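Sugar kinase, pfkB family (Thermotoga maritima, PDB 2AJR) probably phosphorylates a sugar phosphate at the expense of ATP, as a possible 1-phosphofructokinase of the ribokinase-like PfkB family, and binds magnesium. Local coordinates at residues T94-Y99 with L137-M142; V280-K285 with L291-F296. All blocks are in the same frame, centred on the assembly; numbering follows the deposited sequence.

Interaction 1. Residues T94-Y99 with L137-M142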
loop_
_atom_site.group_PDB
_atom_site.type_symbol
_atom_site.label_atom_id
_atom_site.label_comp_id
_atom_site.label_asym_id
_atom_site.label_seq_id
_atom_site.Cartn_x
_atom_site.Cartn_y
_atom_site.Cartn_z
ATOM N N THR A 94 23.607 -11.384 6.399
ATOM C CA THR A 94 22.992 -12.548 7.033
ATOM C C THR A 94 21.801 -12.060 7.843
ATOM O O THR A 94 21.895 -11.063 8.553
ATOM C CB THR A 94 23.958 -13.277 8.002
ATOM O OG1 THR A 94 25.186 -13.567 7.335
ATOM C CG2 THR A 94 23.343 -14.609 8.520
ATOM N N THR A 95 20.676 -12.756 7.737
ATOM C CA THR A 95 19.494 -12.390 8.489
ATOM C C THR A 95 19.408 -13.254 9.738
ATOM O O THR A 95 19.831 -14.411 9.730
ATOM C CB THR A 95 18.236 -12.557 7.642
ATOM O OG1 THR A 95 18.013 -13.942 7.376
ATOM C CG2 THR A 95 18.376 -11.766 6.315
ATOM N N ASN A 96 18.878 -12.679 10.812
ATOM C CA ASN A 96 18.661 -13.420 12.050
ATOM C C ASN A 96 17.470 -12.816 12.805
ATOM O O ASN A 96 17.615 -12.228 13.877
ATOM C CB ASN A 96 19.938 -13.392 12.889
ATOM C CG ASN A 96 19.837 -14.239 14.136
ATOM O OD1 ASN A 96 19.149 -15.264 14.158
ATOM N ND2 ASN A 96 20.504 -13.804 15.193
ATOM N N PHE A 97 16.303 -12.934 12.204
ATOM C CA PHE A 97 15.111 -12.251 12.668
ATOM C C PHE A 97 14.246 -13.183 13.495
ATOM O O PHE A 97 14.081 -14.331 13.138
ATOM C CB PHE A 97 14.265 -11.817 11.468
ATOM C CG PHE A 97 14.860 -10.714 10.670
ATOM C CD1 PHE A 97 14.948 -9.441 11.195
ATOM C CD2 PHE A 97 15.295 -10.929 9.383
ATOM C CE1 PHE A 97 15.502 -8.402 10.462
ATOM C CE2 PHE A 97 15.841 -9.891 8.637
ATOM C CZ PHE A 97 15.943 -8.625 9.185
ATOM N N VAL A 98 13.636 -12.682 14.557
ATOM C CA VAL A 98 12.628 -13.451 15.266
ATOM C C VAL A 98 11.308 -13.300 14.517
ATOM O O VAL A 98 10.845 -12.175 14.274
ATOM C CB VAL A 98 12.461 -12.947 16.693
ATOM C CG1 VAL A 98 11.181 -13.495 17.312
ATOM C CG2 VAL A 98 13.680 -13.313 17.493
ATOM N N TYR A 99 10.712 -14.435 14.162
ATOM C CA TYR A 99 9.469 -14.474 13.414
ATOM C C TYR A 99 8.292 -14.360 14.353
ATOM O O TYR A 99 8.192 -15.119 15.300
ATOM C CB TYR A 99 9.388 -15.767 12.600
ATOM C CG TYR A 99 10.304 -15.685 11.408
ATOM C CD1 TYR A 99 11.673 -15.851 11.557
ATOM C CD2 TYR A 99 9.812 -15.381 10.141
ATOM C CE1 TYR A 99 12.526 -15.733 10.490
ATOM C CE2 TYR A 99 10.672 -15.276 9.052
ATOM C CZ TYR A 99 12.029 -15.447 9.246
ATOM O OH TYR A 99 12.902 -15.348 8.202
ATOM N N LEU A 137 16.037 -10.920 22.757
ATOM C CA LEU A 137 17.155 -10.479 23.619
ATOM C C LEU A 137 18.200 -11.572 23.732
ATOM O O LEU A 137 19.396 -11.313 23.758
ATOM C CB LEU A 137 16.670 -10.088 25.024
ATOM C CG LEU A 137 15.809 -8.824 25.102
ATOM C CD1 LEU A 137 15.159 -8.650 26.497
ATOM C CD2 LEU A 137 16.654 -7.624 24.703
ATOM N N ARG A 138 17.712 -12.798 23.769
ATOM C CA ARG A 138 18.537 -13.981 23.889
ATOM C C ARG A 138 19.427 -14.151 22.643
ATOM O O ARG A 138 20.609 -14.478 22.762
ATOM C CB ARG A 138 17.608 -15.176 24.106
ATOM C CG ARG A 138 18.165 -16.322 24.914
ATOM C CD ARG A 138 18.985 -17.251 24.059
ATOM N NE ARG A 138 18.550 -18.632 24.216
ATOM C CZ ARG A 138 17.555 -19.204 23.542
ATOM N NH1 ARG A 138 16.841 -18.540 22.641
ATOM N NH2 ARG A 138 17.260 -20.461 23.779
ATOM N N ARG A 139 18.872 -13.910 21.458
ATOM C CA ARG A 139 19.652 -13.962 20.210
ATOM C C ARG A 139 20.589 -12.781 20.072
ATOM O O ARG A 139 21.680 -12.902 19.506
ATOM C CB ARG A 139 18.744 -13.922 18.998
ATOM C CG ARG A 139 18.003 -15.165 18.724
ATOM C CD ARG A 139 17.502 -15.130 17.292
ATOM N NE ARG A 139 16.785 -16.351 16.966
ATOM C CZ ARG A 139 15.920 -16.480 15.973
ATOM N NH1 ARG A 139 15.645 -15.465 15.167
ATOM N NH2 ARG A 139 15.319 -17.639 15.790
ATOM N N TYR A 140 20.124 -11.622 20.525
ATOM C CA TYR A 140 20.931 -10.404 20.495
ATOM C C TYR A 140 22.238 -10.620 21.275
ATOM O O TYR A 140 23.318 -10.340 20.757
ATOM C CB TYR A 140 20.136 -9.217 21.062
ATOM C CG TYR A 140 20.903 -7.912 21.114
ATOM C CD1 TYR A 140 21.130 -7.162 19.969
ATOM C CD2 TYR A 140 21.406 -7.430 22.319
ATOM C CE1 TYR A 140 21.842 -5.957 20.020
ATOM C CE2 TYR A 140 22.115 -6.233 22.380
ATOM C CZ TYR A 140 22.327 -5.497 21.233
ATOM O OH TYR A 140 23.032 -4.311 21.322
ATOM N N LYS A 141 22.126 -11.137 22.497
ATOM C CA LYS A 141 23.305 -11.422 23.334
ATOM C C LYS A 141 24.278 -12.331 22.613
ATOM O O LYS A 141 25.471 -12.098 22.629
ATOM C CB LYS A 141 22.905 -12.063 24.675
ATOM C CG LYS A 141 22.204 -11.101 25.616
ATOM C CD LYS A 141 21.484 -11.810 26.760
ATOM C CE LYS A 141 20.619 -10.832 27.575
ATOM N NZ LYS A 141 19.501 -11.520 28.294
HETATM N N MSE A 142 23.760 -13.359 21.960
HETATM C CA MSE A 142 24.625 -14.317 21.315
HETATM C C MSE A 142 25.397 -13.676 20.179
HETATM O O MSE A 142 26.595 -13.872 20.057
HETATM C CB MSE A 142 23.828 -15.530 20.860
HETATM C CG MSE A 142 23.376 -16.366 22.050
HETATM SE SE MSE A 142 22.123 -17.840 21.659
HETATM C CE MSE A 142 22.153 -18.699 23.465
#
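N96 lies across from R139, their CA atoms 8.2 Å apart, where strand 94-99 and helix 137-142 run nearly antiparallel at 163° with axes 9.6 Å apart. This is the edge of the alpha/beta fold of the ribokinase-like kinases. Strand 93-100 is one of the two outermost strands of the main sheet within the chain, and helix 130-144 packs beside it. The gap is bridged mainly by one long side chain. R139 reaches over from the helix with its chain extended from CG to NE, which carries the guanidinium to the strand backbone. N96 meets the stem of this chain: its amide end comes nearer the helix and lies beside R139, with OD1 3.5 Å from CD of R139. The amide and guanidinium planes are turned 23° from each other. V98 sets its methyl CG2 over one face of the guanidinium, nearest NH1. On the strand's far flank F97 packs on V83 of helix 76-89. Next to the carbonyl, V98 N and R139 NH1 are both donors and do not bond. R139 NH1 instead gives a weak, bent hydrogen bond to F97 O, 2.8 Å long with an angle of 134° at the hydrogen.

Interaction 2. Residues V280-K285 with L291-F296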
loop_
_atom_site.group_PDB
_atom_site.type_symbol
_atom_site.label_atom_id
_atom_site.label_comp_id
_atom_site.label_asym_id
_atom_site.label_seq_id
_atom_site.Cartn_x
_atom_site.Cartn_y
_atom_site.Cartn_z
ATOM N N VAL A 280 29.635 3.995 9.835
ATOM C CA VAL A 280 30.037 2.649 10.229
ATOM C C VAL A 280 31.238 2.213 9.385
ATOM O O VAL A 280 32.256 1.795 9.932
ATOM C CB VAL A 280 28.883 1.615 10.136
ATOM C CG1 VAL A 280 29.366 0.242 10.602
ATOM C CG2 VAL A 280 27.720 2.061 10.984
ATOM N N TYR A 281 31.133 2.364 8.068
ATOM C CA TYR A 281 32.228 2.038 7.145
ATOM C C TYR A 281 33.533 2.761 7.493
ATOM O O TYR A 281 34.604 2.158 7.440
ATOM C CB TYR A 281 31.833 2.376 5.704
ATOM C CG TYR A 281 32.929 2.185 4.675
ATOM C CD1 TYR A 281 33.110 0.961 4.047
ATOM C CD2 TYR A 281 33.773 3.234 4.310
ATOM C CE1 TYR A 281 34.112 0.770 3.094
ATOM C CE2 TYR A 281 34.779 3.052 3.345
ATOM C CZ TYR A 281 34.937 1.816 2.748
ATOM O OH TYR A 281 35.910 1.608 1.808
ATOM N N TYR A 282 33.446 4.042 7.823
ATOM C CA TYR A 282 34.647 4.821 8.096
ATOM C C TYR A 282 35.307 4.313 9.359
ATOM O O TYR A 282 36.529 4.177 9.418
ATOM C CB TYR A 282 34.341 6.319 8.264
ATOM C CG TYR A 282 35.599 7.174 8.307
ATOM C CD1 TYR A 282 36.377 7.270 9.459
ATOM C CD2 TYR A 282 36.020 7.868 7.178
ATOM C CE1 TYR A 282 37.551 8.039 9.478
ATOM C CE2 TYR A 282 37.183 8.642 7.187
ATOM C CZ TYR A 282 37.943 8.726 8.330
ATOM O OH TYR A 282 39.079 9.508 8.301
ATOM N N PHE A 283 34.488 4.078 10.379
ATOM C CA PHE A 283 34.962 3.519 11.634
ATOM C C PHE A 283 35.697 2.206 11.371
ATOM O O PHE A 283 36.870 2.067 11.732
ATOM C CB PHE A 283 33.792 3.303 12.593
ATOM C CG PHE A 283 34.182 2.667 13.889
ATOM C CD1 PHE A 283 35.005 3.327 14.773
ATOM C CD2 PHE A 283 33.714 1.413 14.229
ATOM C CE1 PHE A 283 35.361 2.749 15.966
ATOM C CE2 PHE A 283 34.070 0.833 15.421
ATOM C CZ PHE A 283 34.893 1.504 16.291
ATOM N N ILE A 284 35.029 1.263 10.708
ATOM C CA ILE A 284 35.652 -0.023 10.392
ATOM C C ILE A 284 36.963 0.129 9.614
ATOM O O ILE A 284 37.963 -0.489 9.973
ATOM C CB ILE A 284 34.726 -0.928 9.578
ATOM C CG1 ILE A 284 33.551 -1.418 10.434
ATOM C CG2 ILE A 284 35.512 -2.111 9.023
ATOM C CD1 ILE A 284 32.727 -2.464 9.741
ATOM N N LYS A 285 36.958 0.953 8.566
ATOM C CA LYS A 285 38.101 1.028 7.653
ATOM C C LYS A 285 39.235 1.938 8.143
ATOM O O LYS A 285 40.387 1.523 8.135
ATOM C CB LYS A 285 37.668 1.429 6.234
ATOM C CG LYS A 285 36.816 0.389 5.485
ATOM C CD LYS A 285 37.434 -1.027 5.432
ATOM C CE LYS A 285 36.624 -1.984 4.534
ATOM N NZ LYS A 285 36.990 -3.435 4.690
ATOM N N LEU A 291 35.163 13.461 13.502
ATOM C CA LEU A 291 34.789 14.499 12.559
ATOM C C LEU A 291 34.830 13.913 11.154
ATOM O O LEU A 291 33.861 14.049 10.393
ATOM C CB LEU A 291 35.687 15.739 12.657
ATOM C CG LEU A 291 35.199 16.887 11.749
ATOM C CD1 LEU A 291 33.752 17.244 12.058
ATOM C CD2 LEU A 291 36.096 18.118 11.827
ATOM N N GLU A 292 35.927 13.234 10.817
ATOM C CA GLU A 292 36.031 12.595 9.491
ATOM C C GLU A 292 34.965 11.510 9.271
ATOM O O GLU A 292 34.487 11.340 8.154
ATOM C CB GLU A 292 37.437 12.062 9.230
ATOM C CG GLU A 292 38.517 13.163 9.224
ATOM C CD GLU A 292 38.443 14.087 8.011
ATOM O OE1 GLU A 292 38.471 13.597 6.865
ATOM O OE2 GLU A 292 38.385 15.316 8.200
HETATM N N MSE A 293 34.566 10.810 10.330
HETATM C CA MSE A 293 33.418 9.906 10.244
HETATM C C MSE A 293 32.147 10.621 9.858
HETATM O O MSE A 293 31.462 10.187 8.948
HETATM C CB MSE A 293 33.131 9.240 11.567
HETATM C CG MSE A 293 33.874 7.965 11.800
HETATM SE SE MSE A 293 33.276 7.198 13.484
HETATM C CE MSE A 293 31.450 7.597 13.385
ATOM N N ALA A 294 31.821 11.700 10.570
ATOM C CA ALA A 294 30.624 12.483 10.261
ATOM C C ALA A 294 30.676 13.069 8.844
ATOM O O ALA A 294 29.657 13.116 8.157
ATOM C CB ALA A 294 30.429 13.578 11.280
ATOM N N LYS A 295 31.862 13.498 8.411
ATOM C CA LYS A 295 32.041 14.074 7.071
ATOM C C LYS A 295 31.780 13.049 5.989
ATOM O O LYS A 295 31.166 13.350 4.965
ATOM C CB LYS A 295 33.459 14.642 6.894
ATOM C CG LYS A 295 33.656 16.030 7.538
ATOM C CD LYS A 295 35.126 16.420 7.704
ATOM C CE LYS A 295 35.803 16.745 6.367
ATOM N NZ LYS A 295 37.245 17.081 6.538
ATOM N N PHE A 296 32.280 11.841 6.209
ATOM C CA PHE A 296 32.069 10.765 5.265
ATOM C C PHE A 296 30.590 10.366 5.277
ATOM O O PHE A 296 30.009 10.075 4.231
ATOM C CB PHE A 296 32.959 9.568 5.602
ATOM C CG PHE A 296 32.953 8.492 4.548
ATOM C CD1 PHE A 296 33.798 8.571 3.457
ATOM C CD2 PHE A 296 32.108 7.406 4.652
ATOM C CE1 PHE A 296 33.797 7.587 2.486
ATOM C CE2 PHE A 296 32.105 6.420 3.692
ATOM C CZ PHE A 296 32.949 6.512 2.600
#
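Y282 lays its ring against the backbone of E292 and M293, where two consecutive helices form an antiparallel helical hairpin. The short segments 280-285 and 291-296 cross at 138°, with axes 8.8 Å apart. The CA atoms of Y282 and M293 come within 5.7 Å. One face of the Y282 ring looks onto M293 CA and E292 O, with the carbonyl oxygen 3.9 Å above the ring plane and offset toward the rim. Having CG anti to the backbone nitrogen (chi1 -170°) sends this ring across to the second helix. The selenomethionine M293 lies along the inner part of the ring, its CG 3.5 Å from Y282 CD1. At the outer end, Y282 OH lies 3.2 Å from E292 CB; this is contact with a carbon, not a hydrogen bond. The E292 carboxylate turns elsewhere and makes a salt bridge to K295 NZ through OE2, 2.7 Å long. On the other flank F296 CB meets Y282 CD2 obliquely. An alanine in place of Y282 is likely to leave a gap between M293, F296 and the E292 stem. Y281 and F296 form a second pair: their planes are 18° apart, but the rings are slid so far that they barely overlap, with centroids 5.6 Å apart. The closest atoms are Y281 CD2 and F296 CE2. F283 contributes its CB, which meets the selenium of M293 at 4.0 Å. The hairpin lies against other parts of the fold. F283 stacks on F178, and F283 and M293 both touch F180 of strand 178-182. Y281 and F296 meet L315 of helix 315-319.

Overall arrangement
Both interactions belong to the same kinase fold and are partly buried, but they share no element. Their centres are about 26 Å apart, and their nearest atoms about 13 Å. Interaction 1 sits at an edge of the main sheet, about 19 Å from the centre of the chain, and joins a strand to a helix 38 residues away in sequence. Its link is polar and sparse: an arginine reaches a backbone carbonyl. Interaction 2 lies about 15 Å from the centre of the chain and pairs neighbouring helices. It buries 347 Å² against 190 Å², through aromatic and apolar packing with no hydrogen bond across. Interaction 1 lies away from the magnesium site; the F296 side chain is about 12 Å from that of A304, a magnesium-site residue.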